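PDB 3C38: autoinducer 2 sensor kinase/phosphatase LuxQ from Vibrio cholerae, which senses the quorum-sensing signal AI-2 through its LuxP-bound complex, acting as a histidine kinase without signal and as a phosphatase of the phosphorelay when it is present. Local coordinates for residues L40-L53 with F68-P81. Sequence-based numbering, arbitrary orientation.
Sequences LRIHQDSTAKNASL and FFSSVDELELSNAP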
loop_
_atom_site.group_PDB
_atom_site.type_symbol
_atom_site.label_atom_id
_atom_site.label_comp_id
_atom_site.label_asym_id
_atom_site.label_seq_id
_atom_site.Cartn_x
_atom_site.Cartn_y
_atom_site.Cartn_z
ATOM N N LEU A 40 -3.217 -8.007 -3.386
ATOM C CA LEU A 40 -2.332 -8.206 -2.246
ATOM C C LEU A 40 -2.998 -8.991 -1.130
ATOM O O LEU A 40 -2.356 -9.808 -0.479
ATOM C CB LEU A 40 -1.839 -6.860 -1.716
ATOM C CG LEU A 40 -0.761 -6.230 -2.596
ATOM C CD1 LEU A 40 -0.367 -4.903 -2.027
ATOM C CD2 LEU A 40 0.452 -7.146 -2.673
ATOM N N ARG A 41 -4.282 -8.736 -0.913
ATOM C CA ARG A 41 -5.032 -9.436 0.120
ATOM C C ARG A 41 -5.091 -10.931 -0.199
ATOM O O ARG A 41 -4.787 -11.782 0.656
ATOM C CB ARG A 41 -6.452 -8.864 0.213
ATOM C CG ARG A 41 -7.426 -9.749 0.993
ATOM C CD ARG A 41 -8.761 -9.054 1.226
ATOM N NE ARG A 41 -9.421 -8.642 -0.013
ATOM C CZ ARG A 41 -9.802 -9.471 -0.985
ATOM N NH1 ARG A 41 -9.588 -10.777 -0.881
ATOM N NH2 ARG A 41 -10.411 -8.988 -2.062
ATOM N N ILE A 42 -5.480 -11.237 -1.436
ATOM C CA ILE A 42 -5.590 -12.613 -1.903
ATOM C C ILE A 42 -4.284 -13.381 -1.714
ATOM O O ILE A 42 -4.273 -14.462 -1.127
ATOM C CB ILE A 42 -6.000 -12.655 -3.393
ATOM C CG1 ILE A 42 -7.441 -12.160 -3.535
ATOM C CG2 ILE A 42 -5.851 -14.066 -3.947
ATOM C CD1 ILE A 42 -7.901 -12.005 -4.984
ATOM N N HIS A 43 -3.183 -12.831 -2.209
ATOM C CA HIS A 43 -1.899 -13.495 -2.050
ATOM C C HIS A 43 -1.513 -13.604 -0.578
ATOM O O HIS A 43 -0.996 -14.629 -0.146
ATOM C CB HIS A 43 -0.815 -12.762 -2.837
ATOM C CG HIS A 43 -1.010 -12.835 -4.319
ATOM N ND1 HIS A 43 -1.282 -14.018 -4.972
ATOM C CD2 HIS A 43 -0.991 -11.871 -5.273
ATOM C CE1 HIS A 43 -1.425 -13.780 -6.265
ATOM N NE2 HIS A 43 -1.253 -12.489 -6.473
ATOM N N GLN A 44 -1.775 -12.551 0.188
ATOM C CA GLN A 44 -1.464 -12.555 1.613
ATOM C C GLN A 44 -2.184 -13.699 2.334
ATOM O O GLN A 44 -1.541 -14.536 2.978
ATOM C CB GLN A 44 -1.856 -11.212 2.253
ATOM C CG GLN A 44 -1.938 -11.252 3.775
ATOM C CD GLN A 44 -2.178 -9.888 4.414
ATOM O OE1 GLN A 44 -3.012 -9.100 3.955
ATOM N NE2 GLN A 44 -1.451 -9.614 5.494
ATOM N N ASP A 45 -3.510 -13.727 2.217
ATOM C CA ASP A 45 -4.324 -14.751 2.870
ATOM C C ASP A 45 -4.031 -16.178 2.417
ATOM O O ASP A 45 -4.211 -17.139 3.174
ATOM C CB ASP A 45 -5.808 -14.446 2.670
ATOM C CG ASP A 45 -6.259 -13.255 3.476
ATOM O OD1 ASP A 45 -5.553 -12.907 4.440
ATOM O OD2 ASP A 45 -7.315 -12.679 3.168
ATOM N N SER A 46 -3.572 -16.306 1.181
ATOM C CA SER A 46 -3.238 -17.601 0.620
ATOM C C SER A 46 -1.890 -18.060 1.172
ATOM O O SER A 46 -1.694 -19.233 1.489
ATOM C CB SER A 46 -3.171 -17.500 -0.902
ATOM O OG SER A 46 -3.048 -18.783 -1.474
ATOM N N THR A 47 -0.958 -17.126 1.290
ATOM C CA THR A 47 0.361 -17.447 1.808
ATOM C C THR A 47 0.303 -17.672 3.314
ATOM O O THR A 47 1.141 -18.371 3.879
ATOM C CB THR A 47 1.345 -16.319 1.507
ATOM O OG1 THR A 47 1.461 -16.164 0.089
ATOM C CG2 THR A 47 2.715 -16.629 2.091
ATOM N N ALA A 48 -0.700 -17.082 3.956
ATOM C CA ALA A 48 -0.870 -17.207 5.398
ATOM C C ALA A 48 -1.208 -18.647 5.767
ATOM O O ALA A 48 -1.088 -19.044 6.930
ATOM C CB ALA A 48 -1.977 -16.270 5.882
ATOM N N LYS A 49 -1.626 -19.424 4.769
ATOM C CA LYS A 49 -1.991 -20.819 4.982
ATOM C C LYS A 49 -0.996 -21.809 4.378
ATOM O O LYS A 49 -1.288 -22.996 4.258
ATOM C CB LYS A 49 -3.391 -21.071 4.418
ATOM C CG LYS A 49 -4.460 -20.324 5.181
ATOM C CD LYS A 49 -5.836 -20.520 4.597
ATOM C CE LYS A 49 -6.884 -19.952 5.536
ATOM N NZ LYS A 49 -8.255 -20.023 4.971
ATOM N N ASN A 50 0.183 -21.331 4.008
ATOM C CA ASN A 50 1.171 -22.215 3.416
ATOM C C ASN A 50 2.001 -22.906 4.486
ATOM O O ASN A 50 2.803 -22.269 5.166
ATOM C CB ASN A 50 2.093 -21.437 2.483
ATOM C CG ASN A 50 3.025 -22.339 1.706
ATOM O OD1 ASN A 50 3.747 -23.154 2.284
ATOM N ND2 ASN A 50 3.018 -22.199 0.387
ATOM N N ALA A 51 1.805 -24.215 4.624
ATOM C CA ALA A 51 2.535 -25.010 5.604
ATOM C C ALA A 51 4.004 -24.609 5.634
ATOM O O ALA A 51 4.574 -24.387 6.708
ATOM C CB ALA A 51 2.410 -26.482 5.269
ATOM N N SER A 52 4.615 -24.518 4.455
ATOM C CA SER A 52 6.019 -24.131 4.357
ATOM C C SER A 52 6.266 -22.917 5.246
ATOM O O SER A 52 7.163 -22.923 6.088
ATOM C CB SER A 52 6.381 -23.788 2.911
ATOM O OG SER A 52 6.106 -24.871 2.045
ATOM N N LEU A 53 5.460 -21.877 5.059
ATOM C CA LEU A 53 5.601 -20.672 5.860
ATOM C C LEU A 53 5.459 -21.008 7.335
ATOM O O LEU A 53 6.321 -20.670 8.142
ATOM C CB LEU A 53 4.545 -19.633 5.476
ATOM C CG LEU A 53 4.460 -18.413 6.405
ATOM C CD1 LEU A 53 5.805 -17.712 6.463
ATOM C CD2 LEU A 53 3.384 -17.458 5.915
ATOM N N PHE A 68 11.895 -18.444 1.730
ATOM C CA PHE A 68 10.481 -18.685 1.482
ATOM C C PHE A 68 9.798 -17.535 0.749
ATOM O O PHE A 68 9.287 -17.718 -0.357
ATOM C CB PHE A 68 9.729 -18.951 2.783
ATOM C CG PHE A 68 8.249 -19.082 2.589
ATOM C CD1 PHE A 68 7.703 -20.236 2.045
ATOM C CD2 PHE A 68 7.403 -18.021 2.888
ATOM C CE1 PHE A 68 6.337 -20.329 1.796
ATOM C CE2 PHE A 68 6.036 -18.104 2.642
ATOM C CZ PHE A 68 5.501 -19.262 2.094
ATOM N N PHE A 69 9.778 -16.358 1.366
ATOM C CA PHE A 69 9.138 -15.202 0.750
ATOM C C PHE A 69 9.806 -14.838 -0.563
ATOM O O PHE A 69 9.168 -14.295 -1.466
ATOM C CB PHE A 69 9.149 -14.015 1.712
ATOM C CG PHE A 69 8.177 -14.160 2.840
ATOM C CD1 PHE A 69 6.814 -14.013 2.617
ATOM C CD2 PHE A 69 8.612 -14.510 4.109
ATOM C CE1 PHE A 69 5.898 -14.218 3.643
ATOM C CE2 PHE A 69 7.704 -14.720 5.143
ATOM C CZ PHE A 69 6.345 -14.573 4.908
ATOM N N SER A 70 11.091 -15.147 -0.671
ATOM C CA SER A 70 11.818 -14.863 -1.892
ATOM C C SER A 70 11.215 -15.741 -2.988
ATOM O O SER A 70 11.140 -15.343 -4.151
ATOM C CB SER A 70 13.300 -15.182 -1.706
ATOM O OG SER A 70 14.052 -14.741 -2.821
ATOM N N SER A 71 10.774 -16.934 -2.597
ATOM C CA SER A 71 10.161 -17.880 -3.525
ATOM C C SER A 71 8.770 -17.422 -3.947
ATOM O O SER A 71 8.390 -17.539 -5.113
ATOM C CB SER A 71 10.057 -19.263 -2.880
ATOM O OG SER A 71 11.081 -20.122 -3.345
ATOM N N VAL A 72 8.010 -16.911 -2.984
ATOM C CA VAL A 72 6.659 -16.430 -3.241
ATOM C C VAL A 72 6.697 -15.308 -4.270
ATOM O O VAL A 72 5.915 -15.291 -5.221
ATOM C CB VAL A 72 6.010 -15.892 -1.951
ATOM C CG1 VAL A 72 4.565 -15.499 -2.217
ATOM C CG2 VAL A 72 6.090 -16.941 -0.854
ATOM N N ASP A 73 7.616 -14.369 -4.071
ATOM C CA ASP A 73 7.759 -13.242 -4.978
ATOM C C ASP A 73 8.477 -13.672 -6.248
ATOM O O ASP A 73 8.179 -13.180 -7.332
ATOM C CB ASP A 73 8.527 -12.109 -4.298
ATOM C CG ASP A 73 7.925 -11.725 -2.964
ATOM O OD1 ASP A 73 6.680 -11.728 -2.851
ATOM O OD2 ASP A 73 8.697 -11.409 -2.033
ATOM N N GLU A 74 9.425 -14.593 -6.107
ATOM C CA GLU A 74 10.175 -15.104 -7.248
ATOM C C GLU A 74 9.230 -15.354 -8.419
ATOM O O GLU A 74 9.565 -15.097 -9.577
ATOM C CB GLU A 74 10.857 -16.424 -6.879
ATOM C CG GLU A 74 11.461 -17.164 -8.063
ATOM C CD GLU A 74 11.622 -18.650 -7.802
ATOM O OE1 GLU A 74 12.282 -19.017 -6.805
ATOM O OE2 GLU A 74 11.085 -19.453 -8.597
ATOM N N LEU A 75 8.041 -15.849 -8.095
ATOM C CA LEU A 75 7.032 -16.179 -9.088
ATOM C C LEU A 75 5.965 -15.105 -9.295
ATOM O O LEU A 75 5.087 -15.259 -10.146
ATOM C CB LEU A 75 6.367 -17.497 -8.688
ATOM C CG LEU A 75 5.792 -17.522 -7.266
ATOM C CD1 LEU A 75 4.376 -16.970 -7.276
ATOM C CD2 LEU A 75 5.793 -18.942 -6.731
ATOM N N GLU A 76 6.040 -14.020 -8.528
ATOM C CA GLU A 76 5.052 -12.949 -8.641
ATOM C C GLU A 76 5.546 -11.572 -8.212
ATOM O O GLU A 76 4.759 -10.752 -7.740
ATOM C CB GLU A 76 3.811 -13.312 -7.821
ATOM C CG GLU A 76 2.900 -14.307 -8.508
ATOM C CD GLU A 76 1.657 -13.651 -9.055
ATOM O OE1 GLU A 76 0.728 -13.403 -8.258
ATOM O OE2 GLU A 76 1.616 -13.370 -10.273
ATOM N N LEU A 77 6.842 -11.323 -8.392
ATOM C CA LEU A 77 7.461 -10.049 -8.022
ATOM C C LEU A 77 6.544 -8.860 -8.307
ATOM O O LEU A 77 6.513 -7.882 -7.553
ATOM C CB LEU A 77 8.781 -9.876 -8.780
ATOM C CG LEU A 77 9.817 -10.988 -8.581
ATOM C CD1 LEU A 77 10.934 -10.826 -9.602
ATOM C CD2 LEU A 77 10.364 -10.950 -7.159
ATOM N N SER A 78 5.797 -8.959 -9.400
ATOM C CA SER A 78 4.873 -7.911 -9.811
ATOM C C SER A 78 3.869 -7.510 -8.723
ATOM O O SER A 78 3.707 -6.323 -8.420
ATOM C CB SER A 78 4.130 -8.365 -11.070
ATOM O OG SER A 78 3.696 -9.710 -10.935
ATOM N N ASN A 79 3.202 -8.498 -8.130
ATOM C CA ASN A 79 2.203 -8.228 -7.096
ATOM C C ASN A 79 2.709 -8.321 -5.659
ATOM O O ASN A 79 1.934 -8.610 -4.755
ATOM C CB ASN A 79 1.020 -9.186 -7.254
ATOM C CG ASN A 79 0.535 -9.272 -8.677
ATOM O OD1 ASN A 79 0.338 -8.252 -9.340
ATOM N ND2 ASN A 79 0.331 -10.490 -9.158
ATOM N N ALA A 80 3.994 -8.071 -5.441
ATOM C CA ALA A 80 4.548 -8.156 -4.094
ATOM C C ALA A 80 4.290 -6.889 -3.291
ATOM O O ALA A 80 4.164 -5.806 -3.858
ATOM C CB ALA A 80 6.050 -8.422 -4.157
ATOM N N PRO A 81 4.197 -7.013 -1.954
ATOM C CA PRO A 81 3.963 -5.863 -1.068
ATOM C C PRO A 81 5.299 -5.124 -0.966
ATOM O O PRO A 81 6.325 -5.666 -1.365
ATOM C CB PRO A 81 3.594 -6.506 0.270
ATOM C CG PRO A 81 3.529 -8.018 -0.003
ATOM C CD PRO A 81 4.415 -8.240 -1.175
#
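His43 O accepts from both Thr47 N and Thr47 OG1, which come from opposite faces of its carbonyl plane; Thr47 OG1 donates to His43 O at 2.9 Å. With OG1 beside the backbone N (chi1 -62°) and tied back to its own helix, Thr47 CG2 is anti to that N and meets the Phe68 ring at its edge, 3.7 Å from CE2. One face of that ring carries Val72 CG2; the opposite face has Leu53 CA over its centre, while Leu53 CB lies 3.5 Å from Phe68 CZ. Leu53 CD1 goes on to Phe69 CZ, also 3.5 Å away. Phe68 CD2 sits over the centre of the Phe69 ring, and Phe69 stacks in turn on Trp94. One turn earlier in helix 22-47 the contact turns polar. Asn79 ND2 donates to Glu76 OE1 at 3.1 Å, from above the carboxylate plane. The same OE1 lies 2.8 Å from His43 NE2, at an angle too poor for a hydrogen bond. The His43 ring stands 77° from the carboxylate plane but only 13° from the Asn79 amide. Phe68 thus bridges helix 65-74 to the helices on both sides of the Thr47-Asn50 turn, and Phe69 on Leu155 and Leu53 on Leu143 set them beside the five-stranded antiparallel sheet of this periplasmic, Cache-clan sensor domain. Nearby Glu76 would probably favour a protonated His43.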